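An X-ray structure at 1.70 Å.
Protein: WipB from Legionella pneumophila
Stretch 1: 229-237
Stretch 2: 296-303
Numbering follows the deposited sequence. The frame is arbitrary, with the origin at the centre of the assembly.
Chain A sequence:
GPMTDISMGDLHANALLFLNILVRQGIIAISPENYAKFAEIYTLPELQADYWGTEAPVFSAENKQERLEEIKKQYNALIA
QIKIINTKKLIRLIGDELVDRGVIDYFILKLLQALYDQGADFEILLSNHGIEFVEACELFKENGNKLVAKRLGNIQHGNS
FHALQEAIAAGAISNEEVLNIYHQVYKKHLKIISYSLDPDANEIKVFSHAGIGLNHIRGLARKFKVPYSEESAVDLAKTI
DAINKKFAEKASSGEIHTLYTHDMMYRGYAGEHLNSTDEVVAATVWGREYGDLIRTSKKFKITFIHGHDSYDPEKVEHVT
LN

Stretch 1 229-237: SEESAVDLA
Stretch 2, residues 296-303: TSKKFKIT

Contact between residues 229-237 and 296-303 of WipB, centred on the Phe300 ring. Phe300 (phi/psi -171/168, chi1 p at 53°, chi2 88°) points its CA-to-CB bond toward the first stretch and is buried, as suits a large aromatic side chain among apolar neighbours. The CA-to-CB bond of Leu236 (t, p) also points toward the other stretch; its CD2 lies 3.8 Å from Phe300 CZ and 3.8 Å from Ile302 CD1, so one methyl touches both residues. Ile302 (t, t) belongs to the strand that begins at Lys301, whose own CA-to-CB bond points away from the other stretch. Ala233, at the start of the helix, has its CB 4.0 Å from Phe300 CB, and Ala233 N is 3.5 Å from the same CB. Ser232 and Phe300 are the nearest CA pair, 5.4 Å apart, with Ser232 C 3.5 Å from Phe300 CD2. Ser232 (phi/psi -168/169, p) has its CA-to-CB bond directed away from the other stretch and caps the helix, its OG accepting from Asp235 N at 3.0 Å; Leu236 N donates to Ser232 O at 3.0 Å, opening the helical pattern. Outside the ring, Glu230 O lies near the ring plane at its edge, 3.3 Å from Phe300 CE2, and 3.2 Å from Lys299 CD. The extended Lys299 chain (m, t, t, t) passes Glu230 O and delivers NZ to Glu231. This NZ donates to Glu231 OE2 at 2.6 Å, a salt bridge; the CA-to-CB bond of Glu231 points away from the other stretch, but its end comes nearer through chi1 m and chi2 m. Glu230 OE1 stays 4.0 Å from Lys299 NZ, a looser charge pairing. Ser297 OG (t) accepts from Lys299 N at 3.2 Å. One water donates to Glu231 O at 3.0 Å and to Lys299 O at 3.1 Å, linking the two backbones. In all, 395 Å² is buried, both sides summed.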

# COMPACT_ATOMS: atom_id res chain seq x y z
N SER A 229 17.46 19.46 3.01
CA SER A 229 17.32 20.83 3.48
C SER A 229 16.09 20.94 4.36
O SER A 229 15.01 20.49 3.97
CB SER A 229 17.24 21.84 2.32
OG SER A 229 16.94 23.15 2.80
N GLU A 230 16.26 21.55 5.54
CA GLU A 230 15.16 21.80 6.46
C GLU A 230 15.09 23.28 6.83
O GLU A 230 14.73 23.62 7.96
CB GLU A 230 15.29 20.95 7.73
CG GLU A 230 16.62 21.15 8.46
CD GLU A 230 16.66 20.42 9.78
OE1 GLU A 230 17.43 20.85 10.67
OE2 GLU A 230 15.91 19.43 9.94
N GLU A 231 15.46 24.16 5.90
CA GLU A 231 15.52 25.58 6.23
C GLU A 231 14.14 26.20 6.38
O GLU A 231 14.04 27.32 6.90
CB GLU A 231 16.35 26.32 5.19
CG GLU A 231 17.83 26.02 5.28
CD GLU A 231 18.34 26.08 6.71
OE1 GLU A 231 18.33 27.19 7.29
OE2 GLU A 231 18.72 25.02 7.27
N SER A 232 13.10 25.51 5.93
CA SER A 232 11.72 25.98 5.98
C SER A 232 10.83 24.79 5.67
O SER A 232 11.30 23.74 5.23
CB SER A 232 11.47 27.12 4.99
OG SER A 232 11.54 26.66 3.65
N ALA A 233 9.52 24.97 5.89
CA ALA A 233 8.56 23.93 5.50
C ALA A 233 8.60 23.68 4.00
O ALA A 233 8.54 22.52 3.56
CB ALA A 233 7.14 24.32 5.93
N VAL A 234 8.69 24.75 3.20
CA VAL A 234 8.82 24.63 1.75
C VAL A 234 10.08 23.86 1.39
O VAL A 234 10.07 23.02 0.49
CB VAL A 234 8.79 26.02 1.09
CG1 VAL A 234 9.45 25.98 -0.27
CG2 VAL A 234 7.35 26.53 0.95
N ASP A 235 11.19 24.13 2.09
CA ASP A 235 12.43 23.43 1.77
C ASP A 235 12.33 21.95 2.10
O ASP A 235 12.85 21.10 1.36
CB ASP A 235 13.61 24.06 2.52
CG ASP A 235 14.53 24.84 1.60
OD1 ASP A 235 14.14 25.04 0.42
OD2 ASP A 235 15.63 25.24 2.04
N LEU A 236 11.69 21.61 3.22
CA LEU A 236 11.53 20.21 3.57
C LEU A 236 10.67 19.49 2.55
O LEU A 236 10.96 18.34 2.16
CB LEU A 236 10.91 20.08 4.97
CG LEU A 236 10.92 18.67 5.56
CD1 LEU A 236 12.34 18.18 5.83
CD2 LEU A 236 10.06 18.59 6.82
N ALA A 237 9.61 20.15 2.08
CA ALA A 237 8.78 19.59 1.03
C ALA A 237 9.59 19.35 -0.23
O ALA A 237 9.42 18.33 -0.91
CB ALA A 237 7.61 20.53 0.75
N THR A 296 10.86 18.20 16.20
CA THR A 296 10.67 19.64 16.20
C THR A 296 11.84 20.28 15.45
O THR A 296 12.98 19.82 15.56
CB THR A 296 10.62 20.18 17.63
OG1 THR A 296 9.62 19.47 18.36
CG2 THR A 296 10.27 21.66 17.64
N SER A 297 11.54 21.32 14.67
CA SER A 297 12.56 22.19 14.10
C SER A 297 12.26 23.63 14.49
O SER A 297 11.10 24.04 14.54
CB SER A 297 12.63 22.10 12.59
OG SER A 297 13.66 22.94 12.11
N LYS A 298 13.31 24.40 14.74
CA LYS A 298 13.07 25.81 15.01
C LYS A 298 12.71 26.58 13.76
O LYS A 298 12.17 27.69 13.86
CB LYS A 298 14.27 26.44 15.71
CG LYS A 298 15.50 26.66 14.86
CD LYS A 298 16.64 27.17 15.74
CE LYS A 298 17.89 27.45 14.93
NZ LYS A 298 18.37 26.22 14.24
N LYS A 299 12.92 25.99 12.58
CA LYS A 299 12.77 26.72 11.33
C LYS A 299 11.39 26.59 10.70
O LYS A 299 11.14 27.25 9.69
CB LYS A 299 13.85 26.26 10.34
CG LYS A 299 15.19 26.01 11.02
CD LYS A 299 16.26 25.57 10.04
CE LYS A 299 17.46 24.97 10.78
NZ LYS A 299 18.56 24.62 9.84
N PHE A 300 10.50 25.77 11.25
CA PHE A 300 9.14 25.64 10.73
C PHE A 300 8.34 24.82 11.73
O PHE A 300 8.89 24.20 12.65
CB PHE A 300 9.12 24.98 9.35
CG PHE A 300 9.85 23.67 9.30
CD1 PHE A 300 9.20 22.49 9.61
CD2 PHE A 300 11.21 23.62 9.00
CE1 PHE A 300 9.87 21.29 9.62
CE2 PHE A 300 11.89 22.42 8.99
CZ PHE A 300 11.22 21.25 9.30
N LYS A 301 7.02 24.82 11.54
CA LYS A 301 6.11 23.96 12.28
C LYS A 301 5.87 22.68 11.50
O LYS A 301 5.74 22.72 10.27
CB LYS A 301 4.77 24.66 12.53
CG LYS A 301 4.90 25.88 13.43
CD LYS A 301 3.63 26.69 13.48
CE LYS A 301 3.87 27.93 14.33
NZ LYS A 301 2.78 28.94 14.23
N ILE A 302 5.81 21.55 12.20
CA ILE A 302 5.58 20.26 11.55
C ILE A 302 4.65 19.44 12.43
O ILE A 302 4.77 19.45 13.66
CB ILE A 302 6.91 19.53 11.26
CG1 ILE A 302 6.67 18.17 10.56
CG2 ILE A 302 7.71 19.34 12.52
CD1 ILE A 302 7.88 17.68 9.84
N THR A 303 3.71 18.73 11.80
CA THR A 303 2.96 17.68 12.47
C THR A 303 3.21 16.39 11.70
O THR A 303 3.27 16.41 10.47
CB THR A 303 1.46 17.99 12.53
OG1 THR A 303 0.97 18.21 11.21
CG2 THR A 303 1.19 19.26 13.34
O HOH W 1 12.19 29.48 7.74